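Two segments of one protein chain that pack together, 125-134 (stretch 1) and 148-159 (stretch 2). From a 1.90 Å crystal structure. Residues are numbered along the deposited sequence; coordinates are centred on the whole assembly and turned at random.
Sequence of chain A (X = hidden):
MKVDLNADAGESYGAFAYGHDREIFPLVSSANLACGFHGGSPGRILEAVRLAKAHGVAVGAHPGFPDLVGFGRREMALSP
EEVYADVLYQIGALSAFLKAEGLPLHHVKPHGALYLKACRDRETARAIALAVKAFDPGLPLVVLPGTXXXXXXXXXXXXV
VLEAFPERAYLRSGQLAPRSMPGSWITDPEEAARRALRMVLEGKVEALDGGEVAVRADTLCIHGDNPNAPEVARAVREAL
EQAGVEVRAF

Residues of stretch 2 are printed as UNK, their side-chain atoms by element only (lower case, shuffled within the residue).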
# COMPACT_ATOMS: atom_id res chain seq x y z
N ALA A 125 -9.33 3.81 -23.10
CA ALA A 125 -9.04 5.11 -23.69
C ALA A 125 -10.19 6.09 -23.41
O ALA A 125 -9.96 7.24 -23.03
CB ALA A 125 -8.85 4.97 -25.19
N ARG A 126 -11.42 5.63 -23.59
CA ARG A 126 -12.59 6.46 -23.35
C ARG A 126 -12.68 6.87 -21.88
O ARG A 126 -12.99 8.03 -21.58
CB ARG A 126 -13.86 5.71 -23.75
CG ARG A 126 -15.15 6.41 -23.34
CD ARG A 126 -16.39 5.63 -23.80
NE ARG A 126 -17.62 6.18 -23.23
CZ ARG A 126 -18.08 5.90 -22.01
NH1 ARG A 126 -17.42 5.08 -21.21
NH2 ARG A 126 -19.21 6.46 -21.59
N ALA A 127 -12.42 5.94 -20.97
CA ALA A 127 -12.48 6.23 -19.54
C ALA A 127 -11.49 7.32 -19.15
O ALA A 127 -11.81 8.21 -18.36
CB ALA A 127 -12.21 4.96 -18.72
N ILE A 128 -10.28 7.26 -19.70
CA ILE A 128 -9.27 8.26 -19.40
C ILE A 128 -9.75 9.62 -19.92
O ILE A 128 -9.71 10.63 -19.21
CB ILE A 128 -7.93 7.92 -20.08
CG1 ILE A 128 -7.36 6.64 -19.48
CG2 ILE A 128 -6.95 9.09 -19.90
CD1 ILE A 128 -6.10 6.15 -20.16
N ALA A 129 -10.20 9.63 -21.17
CA ALA A 129 -10.68 10.84 -21.80
C ALA A 129 -11.82 11.49 -21.01
O ALA A 129 -11.81 12.70 -20.79
CB ALA A 129 -11.13 10.53 -23.23
N LEU A 130 -12.80 10.69 -20.59
CA LEU A 130 -13.92 11.24 -19.83
C LEU A 130 -13.50 11.77 -18.46
O LEU A 130 -14.04 12.77 -17.99
CB LEU A 130 -15.03 10.21 -19.69
CG LEU A 130 -15.71 9.88 -21.03
CD1 LEU A 130 -16.87 8.92 -20.81
CD2 LEU A 130 -16.20 11.17 -21.69
N ALA A 131 -12.55 11.11 -17.81
CA ALA A 131 -12.07 11.56 -16.50
C ALA A 131 -11.44 12.94 -16.67
O ALA A 131 -11.73 13.86 -15.90
CB ALA A 131 -11.03 10.58 -15.94
N VAL A 132 -10.57 13.07 -17.67
CA VAL A 132 -9.91 14.35 -17.94
C VAL A 132 -10.95 15.42 -18.28
O VAL A 132 -10.87 16.54 -17.79
CB VAL A 132 -8.93 14.23 -19.12
CG1 VAL A 132 -8.41 15.62 -19.52
CG2 VAL A 132 -7.76 13.33 -18.72
N LYS A 133 -11.92 15.06 -19.12
CA LYS A 133 -12.95 16.01 -19.53
C LYS A 133 -13.82 16.44 -18.35
O LYS A 133 -14.18 17.62 -18.24
CB LYS A 133 -13.85 15.39 -20.62
CG LYS A 133 -14.86 16.38 -21.20
CD LYS A 133 -15.77 15.74 -22.23
CE LYS A 133 -16.63 16.79 -22.94
NZ LYS A 133 -17.45 16.17 -24.02
N ALA A 134 -14.15 15.50 -17.48
CA ALA A 134 -14.98 15.79 -16.31
C ALA A 134 -14.28 16.74 -15.34
O ALA A 134 -14.93 17.54 -14.67
CB ALA A 134 -15.35 14.48 -15.58
N UNK A 148 -6.34 4.06 -31.25
CA UNK A 148 -7.74 4.15 -30.84
C UNK A 148 -7.80 5.13 -29.68
O UNK A 148 -8.85 5.68 -29.35
c UNK A 148 -7.50 2.26 -29.18
c UNK A 148 -8.29 2.77 -30.37
c UNK A 148 -8.24 1.77 -31.52
N UNK A 149 -6.64 5.36 -29.07
CA UNK A 149 -6.52 6.29 -27.96
C UNK A 149 -6.73 7.72 -28.48
O UNK A 149 -7.46 8.51 -27.89
c UNK A 149 -5.80 7.47 -25.31
c UNK A 149 -4.81 7.06 -26.20
c UNK A 149 -3.21 8.40 -24.98
c UNK A 149 -5.51 8.35 -24.27
c UNK A 149 -5.13 6.11 -27.32
o UNK A 149 -3.92 9.69 -23.10
c UNK A 149 -3.52 7.53 -26.02
c UNK A 149 -4.21 8.81 -24.11
N UNK A 150 -6.09 8.05 -29.60
CA UNK A 150 -6.27 9.38 -30.18
C UNK A 150 -7.73 9.52 -30.59
O UNK A 150 -8.35 10.57 -30.39
c UNK A 150 -5.39 10.97 -31.97
c UNK A 150 -4.84 11.08 -33.38
o UNK A 150 -3.92 10.32 -33.73
o UNK A 150 -5.32 11.95 -34.14
c UNK A 150 -5.39 9.55 -31.43
N UNK A 151 -8.29 8.45 -31.14
CA UNK A 151 -9.68 8.44 -31.59
C UNK A 151 -10.69 8.73 -30.49
O UNK A 151 -11.55 9.60 -30.64
c UNK A 151 -9.78 5.46 -34.12
c UNK A 151 -9.37 6.81 -33.55
o UNK A 151 -8.88 4.70 -34.55
c UNK A 151 -10.02 7.08 -32.21
o UNK A 151 -10.99 5.16 -34.13
N UNK A 152 -10.59 8.00 -29.38
CA UNK A 152 -11.53 8.20 -28.29
C UNK A 152 -11.38 9.58 -27.66
O UNK A 152 -12.37 10.19 -27.24
c UNK A 152 -11.35 7.11 -27.22
o UNK A 152 -14.04 6.22 -27.69
c UNK A 152 -13.11 5.63 -28.28
o UNK A 152 -13.30 4.96 -29.32
c UNK A 152 -11.71 5.72 -27.71
N UNK A 153 -10.15 10.07 -27.61
CA UNK A 153 -9.90 11.39 -27.05
C UNK A 153 -10.63 12.44 -27.90
O UNK A 153 -11.24 13.36 -27.37
c UNK A 153 -8.40 11.68 -27.03
N UNK A 154 -10.57 12.28 -29.22
CA UNK A 154 -11.23 13.22 -30.11
C UNK A 154 -12.75 13.07 -30.02
O UNK A 154 -13.48 14.06 -30.00
c UNK A 154 -8.93 13.18 -33.27
c UNK A 154 -7.08 14.79 -33.59
n UNK A 154 -5.80 15.01 -33.87
c UNK A 154 -10.77 13.01 -31.56
n UNK A 154 -7.54 13.54 -33.55
n UNK A 154 -7.89 15.81 -33.37
c UNK A 154 -9.31 13.40 -31.81
N UNK A 155 -13.21 11.83 -29.95
CA UNK A 155 -14.65 11.57 -29.85
C UNK A 155 -15.20 12.18 -28.56
O UNK A 155 -16.36 12.58 -28.51
n UNK A 155 -16.13 5.87 -30.70
c UNK A 155 -14.84 7.93 -31.27
c UNK A 155 -16.16 7.36 -30.76
c UNK A 155 -14.82 9.46 -31.29
c UNK A 155 -14.93 10.07 -29.89
N UNK A 156 -14.36 12.24 -27.52
CA UNK A 156 -14.78 12.80 -26.23
C UNK A 156 -14.86 14.32 -26.29
O UNK A 156 -15.42 14.95 -25.39
c UNK A 156 -13.80 12.37 -25.13
N UNK A 157 -14.30 14.91 -27.33
CA UNK A 157 -14.33 16.35 -27.48
C UNK A 157 -13.15 17.05 -26.84
O UNK A 157 -13.18 18.27 -26.65
N UNK A 158 -12.11 16.30 -26.49
CA UNK A 158 -10.92 16.88 -25.87
C UNK A 158 -9.92 17.36 -26.90
O UNK A 158 -9.86 16.83 -28.01
c UNK A 158 -10.86 15.38 -23.69
c UNK A 158 -9.94 14.37 -23.01
c UNK A 158 -11.13 16.55 -22.77
c UNK A 158 -10.21 15.86 -24.98
N UNK A 159 -9.11 18.35 -26.52
CA UNK A 159 -8.05 18.83 -27.39
C UNK A 159 -6.98 17.76 -27.27
O UNK A 159 -6.66 17.32 -26.16
c UNK A 159 -5.57 21.76 -26.86
c UNK A 159 -6.18 20.54 -27.53
n UNK A 159 -2.10 22.90 -27.14
c UNK A 159 -7.50 20.15 -26.89
n UNK A 159 -4.21 22.00 -27.31
n UNK A 159 -3.68 23.35 -25.53
c UNK A 159 -3.33 22.75 -26.66

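Position 148 carries three side-chain carbons, one bonded to CA and bearing the other two. That fork at CB, with no heteroatom, is valine. Val148 stays at the margin, its backbone O 4.2 Å from Ala125 CB.

At 149 one carbon leads to a six-carbon ring bearing a single oxygen, which defines tyrosine. The CA-to-CB bond of Tyr149 points sideways, but chi1 of 177° (t) brings the ring nearer stretch 1: CD1 lies 3.9 Å from Ala125 CB, and OH 4.4 Å from Ile128 CG2.

Position 150 has three carbons, the third holding two oxygens. A carboxylate at that distance from the backbone is glutamate. Glu150 points away and touches nothing on stretch 1.

Position 151 repeats this pattern of three carbons and two oxygens and is again glutamate. The end of Glu151 leads away from stretch 1.

The same atom set recurs at 152, but here CB points toward the partner, 3.9 Å from both Ala125 CB and Arg126 N. The residue is glutamate; Glu152 OE1 also comes within 4.0 Å of Arg126 CB, while chi1 and chi2 are both m.

A lone carbon at 153 means alanine. Its CB is sideways, and the closest approach is by the backbone: Ala153 CA is 4.1 Å from Ala129 CB, where a small residue faces a small residue.

Position 154 has three carbons, a nitrogen, then a carbon carrying two more nitrogens: the guanidinium of arginine. Arg154 points away from stretch 1 and forms a salt bridge one turn back, NE to Glu150 OE2 at 2.8 Å.

Four carbons in a row ending in nitrogen identify 155 as lysine. Lys155 makes no contact with stretch 1; its NZ forms a salt bridge with Glu152 OE2 at 3.3 Å.

Position 156 has one side-chain carbon, 3.8 Å from Ala129 CB and 4.4 Å from Leu130 CD2. It is alanine, and Ala156 points toward the partner helix.

No side-chain atom exists at 157, so it is glycine. Its phi of 90° fits: an ideal CB would jam against the preceding carbonyl O and lie 3.5 Å from Lys133 NZ. Gly157 N bonds to Arg154 O and the next residue's N to Ala153 O, giving a Schellman motif.

Four carbons forked at the second mark 158 as leucine. Leu158 CD1 is 3.3 Å from Ala129 O and 4.0 Å from Val132 CG1, and CD2 is 3.7 Å from Lys133 CB.

Position 159 again shows three carbons, a nitrogen and a carbon with two nitrogens: arginine. Arg159 is out of reach.

The helix axes approach to 8.4 Å at 38°, a closeness compatible with the alanines between them. Together the stretches bury 504 Å². Past the Schellman turn, Leu158 covers Ala129 and Val132, while the extended Lys133 donates from NZ to Ala156 O at 2.7 Å, the single hydrogen bond across an otherwise largely apolar contact.

Stretch 2 (148-159) VYEEEARKAGLR
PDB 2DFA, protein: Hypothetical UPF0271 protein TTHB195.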